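Local coordinates for uncharacterized protein (Parabacteroides merdae, PDB 4R7F) that is of unknown function but has three immunoglobulin-like beta-sandwich domains, the first resembling the N-terminal domain of type 9 secretion system plug proteins, at residues Asn193-Gln199 / Asn213-Phe218; Met237-Asn241 / Val251-Asp256. One frame throughout, in Å; residues are numbered along the deposited sequence.

Contact 1: Asn193-Gln199 / Asn213-Phe218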
ATOM      1  N   ASN A 193      -0.165   3.841 -22.823  1.00 26.72           N
ATOM      2  CA  ASN A 193      -1.633   3.779 -22.706  1.00 25.52           C
ATOM      3  C   ASN A 193      -2.193   4.791 -21.698  1.00 27.57           C
ATOM      4  O   ASN A 193      -3.246   4.560 -21.078  1.00 30.17           O
ATOM      5  CB  ASN A 193      -2.089   2.373 -22.368  1.00 24.15           C
ATOM      6  CG  ASN A 193      -1.724   1.969 -20.949  1.00 23.18           C
ATOM      7  OD1 ASN A 193      -0.817   2.533 -20.353  1.00 28.64           O
ATOM      8  ND2 ASN A 193      -2.452   1.006 -20.396  1.00 25.36           N
ATOM      9  N   ALA A 194      -1.495   5.919 -21.560  1.00 28.66           N
ATOM     10  CA  ALA A 194      -1.901   6.977 -20.644  1.00 29.30           C
ATOM     11  C   ALA A 194      -3.142   7.696 -21.161  1.00 24.41           C
ATOM     12  O   ALA A 194      -3.451   7.646 -22.331  1.00 29.09           O
ATOM     13  CB  ALA A 194      -0.775   7.960 -20.435  1.00 35.40           C
ATOM     14  N   VAL A 195      -3.853   8.369 -20.266  1.00 27.56           N
ATOM     15  CA  VAL A 195      -5.100   9.012 -20.596  1.00 27.65           C
ATOM     16  C   VAL A 195      -5.019  10.501 -20.246  1.00 29.11           C
ATOM     17  O   VAL A 195      -4.423  10.885 -19.223  1.00 29.14           O
ATOM     18  CB  VAL A 195      -6.254   8.361 -19.788  1.00 33.52           C
ATOM     19  CG1 VAL A 195      -7.562   9.079 -20.034  1.00 35.13           C
ATOM     20  CG2 VAL A 195      -6.402   6.903 -20.148  1.00 35.00           C
ATOM     21  N   THR A 196      -5.673  11.308 -21.072  1.00 24.39           N
ATOM     22  CA  THR A 196      -5.803  12.747 -20.873  1.00 30.41           C
ATOM     23  C   THR A 196      -7.023  13.253 -21.650  1.00 32.33           C
ATOM     24  O   THR A 196      -7.859  12.451 -22.080  1.00 32.20           O
ATOM     25  CB  THR A 196      -4.529  13.494 -21.261  1.00 31.75           C
ATOM     26  OG1 THR A 196      -4.664  14.866 -20.899  1.00 30.30           O
ATOM     27  CG2 THR A 196      -4.276  13.411 -22.757  1.00 38.59           C
ATOM     28  N   ASP A 197      -7.163  14.563 -21.824  1.00 33.77           N
ATOM     29  CA  ASP A 197      -8.423  15.142 -22.395  1.00 34.61           C
ATOM     30  C   ASP A 197      -9.662  14.668 -21.614  1.00 36.65           C
ATOM     31  O   ASP A 197     -10.610  14.100 -22.168  1.00 30.43           O
ATOM     32  CB  ASP A 197      -8.578  14.853 -23.909  1.00 41.90           C
ATOM     33  CG  ASP A 197      -7.368  15.340 -24.721  1.00 67.60           C
ATOM     34  OD1 ASP A 197      -6.876  16.460 -24.449  1.00 71.69           O
ATOM     35  OD2 ASP A 197      -6.886  14.598 -25.614  1.00 77.03           O
ATOM     36  N   LEU A 198      -9.634  14.882 -20.305  1.00 39.18           N
ATOM     37  CA  LEU A 198     -10.727  14.462 -19.452  1.00 36.85           C
ATOM     38  C   LEU A 198     -11.654  15.663 -19.242  1.00 39.13           C
ATOM     39  O   LEU A 198     -11.212  16.796 -19.124  1.00 41.89           O
ATOM     40  CB  LEU A 198     -10.173  13.949 -18.118  1.00 36.01           C
ATOM     41  CG  LEU A 198      -9.243  12.738 -18.175  1.00 33.64           C
ATOM     42  CD1 LEU A 198      -8.772  12.366 -16.793  1.00 55.24           C
ATOM     43  CD2 LEU A 198      -9.975  11.559 -18.780  1.00 38.00           C
ATOM     44  N   GLN A 199     -12.948  15.421 -19.174  1.00 46.29           N
ATOM     45  CA  GLN A 199     -13.836  16.479 -18.739  1.00 41.05           C
ATOM     46  C   GLN A 199     -14.468  16.126 -17.383  1.00 32.67           C
ATOM     47  O   GLN A 199     -14.849  14.989 -17.128  1.00 34.24           O
ATOM     48  CB  GLN A 199     -14.872  16.796 -19.826  1.00 52.03           C
ATOM     49  CG  GLN A 199     -14.253  17.524 -21.035  1.00 79.01           C
ATOM     50  CD  GLN A 199     -13.951  19.005 -20.762  1.00 89.41           C
ATOM     51  OE1 GLN A 199     -14.855  19.856 -20.835  1.00 94.42           O
ATOM     52  NE2 GLN A 199     -12.676  19.322 -20.445  1.00 60.97           N
ATOM     53  N   ASN A 213     -16.050   8.320 -15.976  1.00 34.78           N
ATOM     54  CA  ASN A 213     -15.491   8.729 -17.242  1.00 34.64           C
ATOM     55  C   ASN A 213     -15.039   7.506 -18.010  1.00 28.14           C
ATOM     56  O   ASN A 213     -14.233   6.724 -17.527  1.00 29.72           O
ATOM     57  CB  ASN A 213     -14.314   9.658 -16.983  1.00 32.48           C
ATOM     58  CG  ASN A 213     -13.879  10.390 -18.203  1.00 41.45           C
ATOM     59  OD1 ASN A 213     -13.571   9.768 -19.243  1.00 50.95           O
ATOM     60  ND2 ASN A 213     -13.847  11.724 -18.111  1.00 38.70           N
ATOM     61  N   ARG A 214     -15.569   7.341 -19.214  1.00 30.79           N
ATOM     62  CA  ARG A 214     -15.322   6.147 -19.977  1.00 29.17           C
ATOM     63  C   ARG A 214     -13.825   5.976 -20.275  1.00 33.94           C
ATOM     64  O   ARG A 214     -13.320   4.859 -20.301  1.00 34.65           O
ATOM     65  CB  ARG A 214     -16.151   6.168 -21.246  1.00 30.81           C
ATOM     66  CG  ARG A 214     -15.912   5.031 -22.208  1.00 38.19           C
ATOM     67  CD  ARG A 214     -16.543   3.728 -21.743  1.00 38.47           C
ATOM     68  NE  ARG A 214     -16.200   2.665 -22.693  1.00 41.31           N
ATOM     69  CZ  ARG A 214     -14.994   2.098 -22.783  1.00 39.13           C
ATOM     70  NH1 ARG A 214     -14.002   2.464 -22.001  1.00 38.08           N
ATOM     71  NH2 ARG A 214     -14.775   1.142 -23.652  1.00 45.45           N
ATOM     72  N   ASN A 215     -13.107   7.075 -20.457  1.00 27.90           N
ATOM     73  CA  ASN A 215     -11.680   7.003 -20.795  1.00 29.38           C
ATOM     74  C   ASN A 215     -10.845   6.538 -19.619  1.00 30.12           C
ATOM     75  O   ASN A 215      -9.681   6.265 -19.799  1.00 31.53           O
ATOM     76  CB  ASN A 215     -11.159   8.383 -21.217  1.00 32.50           C
ATOM     77  CG  ASN A 215     -12.057   9.034 -22.240  1.00 38.09           C
ATOM     78  OD1 ASN A 215     -12.039   8.632 -23.368  1.00 35.33           O
ATOM     79  ND2 ASN A 215     -12.906   9.997 -21.822  1.00 43.50           N
ATOM     80  N   LEU A 216     -11.415   6.527 -18.410  1.00 29.10           N
ATOM     81  CA  LEU A 216     -10.663   6.170 -17.232  1.00 29.35           C
ATOM     82  C   LEU A 216     -10.781   4.697 -16.905  1.00 27.34           C
ATOM     83  O   LEU A 216     -10.416   4.272 -15.805  1.00 31.49           O
ATOM     84  CB  LEU A 216     -11.045   7.044 -16.047  1.00 31.46           C
ATOM     85  CG  LEU A 216     -10.440   8.434 -16.110  1.00 34.50           C
ATOM     86  CD1 LEU A 216     -10.942   9.265 -14.960  1.00 35.31           C
ATOM     87  CD2 LEU A 216      -8.927   8.386 -16.108  1.00 42.22           C
ATOM     88  N   ILE A 217     -11.232   3.922 -17.886  1.00 28.29           N
ATOM     89  CA  ILE A 217     -11.309   2.486 -17.774  1.00 28.40           C
ATOM     90  C   ILE A 217     -10.131   1.874 -18.527  1.00 27.41           C
ATOM     91  O   ILE A 217      -9.970   2.058 -19.720  1.00 29.05           O
ATOM     92  CB  ILE A 217     -12.626   1.939 -18.336  1.00 30.34           C
ATOM     93  CG1 ILE A 217     -13.804   2.536 -17.571  1.00 30.03           C
ATOM     94  CG2 ILE A 217     -12.653   0.430 -18.179  1.00 34.60           C
ATOM     95  CD1 ILE A 217     -15.162   2.040 -18.032  1.00 32.61           C
ATOM     96  N   PHE A 218      -9.309   1.142 -17.803  1.00 25.28           N
ATOM     97  CA  PHE A 218      -8.069   0.591 -18.315  1.00 25.65           C
ATOM     98  C   PHE A 218      -8.200  -0.898 -18.361  1.00 29.34           C
ATOM     99  O   PHE A 218      -8.887  -1.465 -17.516  1.00 25.05           O
ATOM    100  CB  PHE A 218      -6.968   0.878 -17.331  1.00 23.54           C
ATOM    101  CG  PHE A 218      -6.508   2.279 -17.341  1.00 21.17           C
ATOM    102  CD1 PHE A 218      -7.140   3.231 -16.561  1.00 23.08           C
ATOM    103  CD2 PHE A 218      -5.393   2.635 -18.061  1.00 27.17           C
ATOM    104  CE1 PHE A 218      -6.697   4.544 -16.536  1.00 27.70           C
ATOM    105  CE2 PHE A 218      -4.951   3.952 -18.074  1.00 29.86           C
ATOM    106  CZ  PHE A 218      -5.612   4.909 -17.305  1.00 29.81           C
TER
HETATM  107  O   HOH W   1     -13.455  13.220 -20.936  1.00 36.44           O
HETATM  108  O   HOH W   2     -15.204  12.690 -15.961  1.00 46.13           O
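This is packing inside an immunoglobulin-like beta-sandwich: the stretch Asn193-Gln199, which follows strand 181-187, packs against the later, broken part of strand 207-219 and closes over it mainly with apolar side chains. The CA-CB bond of Val195 is directed toward 213-218. Val195 CG2 sits 3.6 Å from CZ of Phe218 and 3.4 Å from the backbone O of Asn215, while Val195 CG1 lies 4.2 Å from CD2 of Leu216. Leu198 adds CD1 at 4.0 Å from that same Leu216 CD2, so the leucine methyl is shared by two residues of the loop. Val185 of strand 181-187 and Phe165 of strand 160-168 also touch Leu216, which places it between layers of the sandwich. At the far end, O of Asn193 comes within 3.5 Å of CE2 of Phe218, whose ring also meets that of Tyr374.

The strand is interrupted here by a short 3-10 segment, Arg214-Asn215, entered through an Asx turn: OD1 of Asn213 accepts from N of Asn215 at 3.0 Å and from ND2 of Asn215 at 2.7 Å. That leaves ND2 of Asn213 directed at the loop, which it reaches through water. One water accepts a hydrogen bond from Asn213 ND2 at 2.7 Å and donates to Gln199 O at 2.6 Å; the other accepts from Asn213 ND2 at 3.2 Å and from Gln199 N at 2.9 Å, and donates to Asp197 O at 3.2 Å.

Contact 2: Met237-Asn241 / Val251-Asp256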
HETATM    1  N   MSE A 237      15.383 -17.137  -9.255  1.00 37.90           N
HETATM    2  CA  MSE A 237      13.975 -17.241  -9.612  1.00 33.14           C
HETATM    3  C   MSE A 237      13.842 -17.106 -11.095  1.00 41.51           C
HETATM    4  O   MSE A 237      14.319 -16.131 -11.689  1.00 37.36           O
HETATM    5  CB  MSE A 237      13.241 -16.097  -8.931  1.00 35.74           C
HETATM    6  CG  MSE A 237      11.752 -15.996  -9.296  1.00 41.85           C
HETATM    7 SE   MSE A 237      11.011 -14.431  -8.364  0.75 50.05          SE
HETATM    8  CE  MSE A 237      11.062 -14.982  -6.462  1.00 66.59           C
ATOM      9  N   HIS A 238      13.172 -18.081 -11.693  1.00 36.51           N
ATOM     10  CA  HIS A 238      12.873 -18.103 -13.119  1.00 37.18           C
ATOM     11  C   HIS A 238      14.100 -18.252 -13.988  1.00 39.26           C
ATOM     12  O   HIS A 238      14.051 -17.966 -15.175  1.00 36.06           O
ATOM     13  CB  HIS A 238      12.055 -16.869 -13.535  1.00 34.84           C
ATOM     14  CG  HIS A 238      11.141 -17.118 -14.686  1.00 35.85           C
ATOM     15  ND1 HIS A 238      10.104 -18.026 -14.630  1.00 36.92           N
ATOM     16  CD2 HIS A 238      11.101 -16.573 -15.930  1.00 41.52           C
ATOM     17  CE1 HIS A 238       9.443 -18.010 -15.780  1.00 35.07           C
ATOM     18  NE2 HIS A 238      10.034 -17.136 -16.584  1.00 41.12           N
ATOM     19  N   VAL A 239      15.189 -18.749 -13.421  1.00 36.72           N
ATOM     20  CA  VAL A 239      16.405 -18.970 -14.215  1.00 35.38           C
ATOM     21  C   VAL A 239      16.659 -20.452 -14.435  1.00 33.53           C
ATOM     22  O   VAL A 239      16.724 -21.210 -13.486  1.00 37.48           O
ATOM     23  CB  VAL A 239      17.603 -18.360 -13.506  1.00 32.61           C
ATOM     24  CG1 VAL A 239      18.900 -18.835 -14.142  1.00 31.60           C
ATOM     25  CG2 VAL A 239      17.469 -16.831 -13.501  1.00 33.21           C
ATOM     26  N   GLU A 240      16.829 -20.844 -15.690  1.00 41.25           N
ATOM     27  CA  GLU A 240      16.960 -22.255 -16.090  1.00 42.23           C
ATOM     28  C   GLU A 240      18.428 -22.680 -15.994  1.00 43.25           C
ATOM     29  O   GLU A 240      18.724 -23.808 -15.662  1.00 47.52           O
ATOM     30  CB  GLU A 240      16.431 -22.427 -17.522  1.00 43.82           C
ATOM     31  CG  GLU A 240      16.394 -23.841 -18.089  1.00 53.90           C
ATOM     32  CD  GLU A 240      15.390 -24.752 -17.384  1.00 90.14           C
ATOM     33  OE1 GLU A 240      14.226 -24.335 -17.162  1.00 84.59           O
ATOM     34  OE2 GLU A 240      15.762 -25.909 -17.062  1.00102.89           O
ATOM     35  N   ASN A 241      19.339 -21.753 -16.268  1.00 42.37           N
ATOM     36  CA  ASN A 241      20.752 -22.051 -16.281  1.00 42.05           C
ATOM     37  C   ASN A 241      21.551 -20.788 -16.520  1.00 40.90           C
ATOM     38  O   ASN A 241      21.099 -19.852 -17.183  1.00 43.18           O
ATOM     39  CB  ASN A 241      21.079 -23.074 -17.380  1.00 46.98           C
ATOM     40  CG  ASN A 241      22.524 -23.573 -17.315  1.00 51.32           C
ATOM     41  OD1 ASN A 241      23.032 -23.985 -16.261  1.00 52.44           O
ATOM     42  ND2 ASN A 241      23.201 -23.509 -18.450  1.00 57.68           N
ATOM     43  N   VAL A 251      22.489 -15.611 -18.797  1.00 31.44           N
ATOM     44  CA  VAL A 251      21.366 -16.135 -18.058  1.00 34.30           C
ATOM     45  C   VAL A 251      20.235 -16.606 -18.958  1.00 35.63           C
ATOM     46  O   VAL A 251      19.560 -15.784 -19.571  1.00 37.58           O
ATOM     47  CB  VAL A 251      20.800 -15.079 -17.136  1.00 29.31           C
ATOM     48  CG1 VAL A 251      19.716 -15.707 -16.260  1.00 39.23           C
ATOM     49  CG2 VAL A 251      21.924 -14.448 -16.319  1.00 32.76           C
ATOM     50  N   GLU A 252      20.014 -17.922 -19.012  1.00 38.20           N
ATOM     51  CA  GLU A 252      18.881 -18.468 -19.743  1.00 39.50           C
ATOM     52  C   GLU A 252      17.685 -18.476 -18.799  1.00 40.66           C
ATOM     53  O   GLU A 252      17.672 -19.203 -17.810  1.00 34.95           O
ATOM     54  CB  GLU A 252      19.182 -19.878 -20.274  1.00 42.08           C
ATOM     55  CG  GLU A 252      18.280 -20.314 -21.437  1.00 64.90           C
ATOM     56  CD  GLU A 252      18.001 -21.826 -21.466  1.00 75.37           C
ATOM     57  OE1 GLU A 252      18.682 -22.559 -20.726  1.00 67.37           O
ATOM     58  OE2 GLU A 252      17.103 -22.289 -22.218  1.00 63.32           O
ATOM     59  N   LEU A 253      16.693 -17.640 -19.086  1.00 40.12           N
ATOM     60  CA  LEU A 253      15.497 -17.620 -18.301  1.00 32.54           C
ATOM     61  C   LEU A 253      14.646 -18.796 -18.741  1.00 30.68           C
ATOM     62  O   LEU A 253      14.693 -19.230 -19.895  1.00 31.31           O
ATOM     63  CB  LEU A 253      14.697 -16.331 -18.513  1.00 32.24           C
ATOM     64  CG  LEU A 253      15.291 -14.999 -18.101  1.00 36.32           C
ATOM     65  CD1 LEU A 253      14.354 -13.823 -18.409  1.00 41.35           C
ATOM     66  CD2 LEU A 253      15.563 -15.038 -16.644  1.00 29.27           C
HETATM   67  N   MSE A 254      13.866 -19.295 -17.795  1.00 30.00           N
HETATM   68  CA  MSE A 254      12.857 -20.295 -18.058  1.00 32.94           C
HETATM   69  C   MSE A 254      11.901 -19.741 -19.065  1.00 33.45           C
HETATM   70  O   MSE A 254      11.748 -18.521 -19.211  1.00 30.72           O
HETATM   71  CB  MSE A 254      12.105 -20.603 -16.773  1.00 34.50           C
HETATM   72  CG  MSE A 254      12.971 -21.425 -15.802  1.00 35.76           C
HETATM   73 SE   MSE A 254      11.916 -21.720 -14.166  0.75 39.28          SE
HETATM   74  CE  MSE A 254      13.273 -22.861 -13.294  1.00 57.63           C
ATOM     75  N   THR A 255      11.272 -20.652 -19.788  1.00 31.60           N
ATOM     76  CA  THR A 255      10.407 -20.308 -20.889  1.00 35.11           C
ATOM     77  C   THR A 255       9.115 -19.690 -20.370  1.00 35.37           C
ATOM     78  O   THR A 255       8.544 -20.151 -19.384  1.00 30.26           O
ATOM     79  CB  THR A 255      10.145 -21.539 -21.764  1.00 33.48           C
ATOM     80  OG1 THR A 255      11.392 -21.944 -22.321  1.00 41.61           O
ATOM     81  CG2 THR A 255       9.182 -21.231 -22.914  1.00 36.93           C
ATOM     82  N   ASP A 256       8.702 -18.616 -21.027  1.00 30.84           N
ATOM     83  CA  ASP A 256       7.455 -17.950 -20.690  1.00 33.27           C
ATOM     84  C   ASP A 256       6.375 -18.377 -21.669  1.00 30.69           C
ATOM     85  O   ASP A 256       6.693 -18.663 -22.814  1.00 32.04           O
ATOM     86  CB  ASP A 256       7.636 -16.426 -20.738  1.00 29.32           C
ATOM     87  CG  ASP A 256       8.574 -15.903 -19.654  1.00 34.66           C
ATOM     88  OD1 ASP A 256       8.477 -16.420 -18.529  1.00 39.47           O
ATOM     89  OD2 ASP A 256       9.360 -14.941 -19.907  1.00 36.25           O
TER
HETATM   90  O   HOH W   3      11.994 -23.466 -19.252  1.00 37.96           O
HETATM   91  O   HOH W   4      21.872 -22.148 -20.932  1.00 48.38           O
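Met254, modelled as selenomethionine, lays its CB over one face of the His238 imidazole, 3.9 Å from the ring centroid and 11° off the normal, a CH-pi contact; its SE is more oblique, 4.8 Å from the same centroid. At the ring's edge, NE2 of His238 donates to OD1 of Asp256 at 2.6 Å, and OD2 of that aspartate is taken by the hydroxyls of Tyr346 and Tyr348. O of His238 also accepts from N of Met254 at 2.9 Å. All of this happens at the open end of the antiparallel hairpin 239-245/248-253, where a classic beta bulge shifts the register by one: Glu240 and Asn241 both face Glu252. O of Glu252 therefore receives Glu240 N at 2.8 Å and, weakly, Asn241 N at 3.4 Å, while Glu252 N returns a bond to Asn241 O at 2.9 Å. Val239 pairs with Leu253 in a non-hydrogen-bonded position, and Val239 CG2 packs 3.7 Å from CG1 of Val251 and 4.1 Å from CD2 of Leu253. On the exposed side, a water accepts from Asn241 ND2 at 3.1 Å and donates to Glu252 OE1 at 3.2 Å.

Overall arrangement
Contacts 1 and 2 follow one another along the chain and lie in different sandwiches, their centres 37 Å apart and their nearest atoms about 20 Å apart. Contact 1 ends on strand 207-219, within the sheet that also holds 143-149 and 160-168; contact 2 sits at the open end of the hairpin 239-245/248-253, whose first strand is outermost in a mixed sheet where 248-253 runs parallel to 290-298. Direct backbone hydrogen bonds join the two segments in contact 2 but not in contact 1. The side chain of Gln199 is about 12 Å from a bound magnesium ion, too far to be a ligand. Separately, the magnesium site of Glu223, Asp269, Asp271 and Gln371 takes no ligand from either contact.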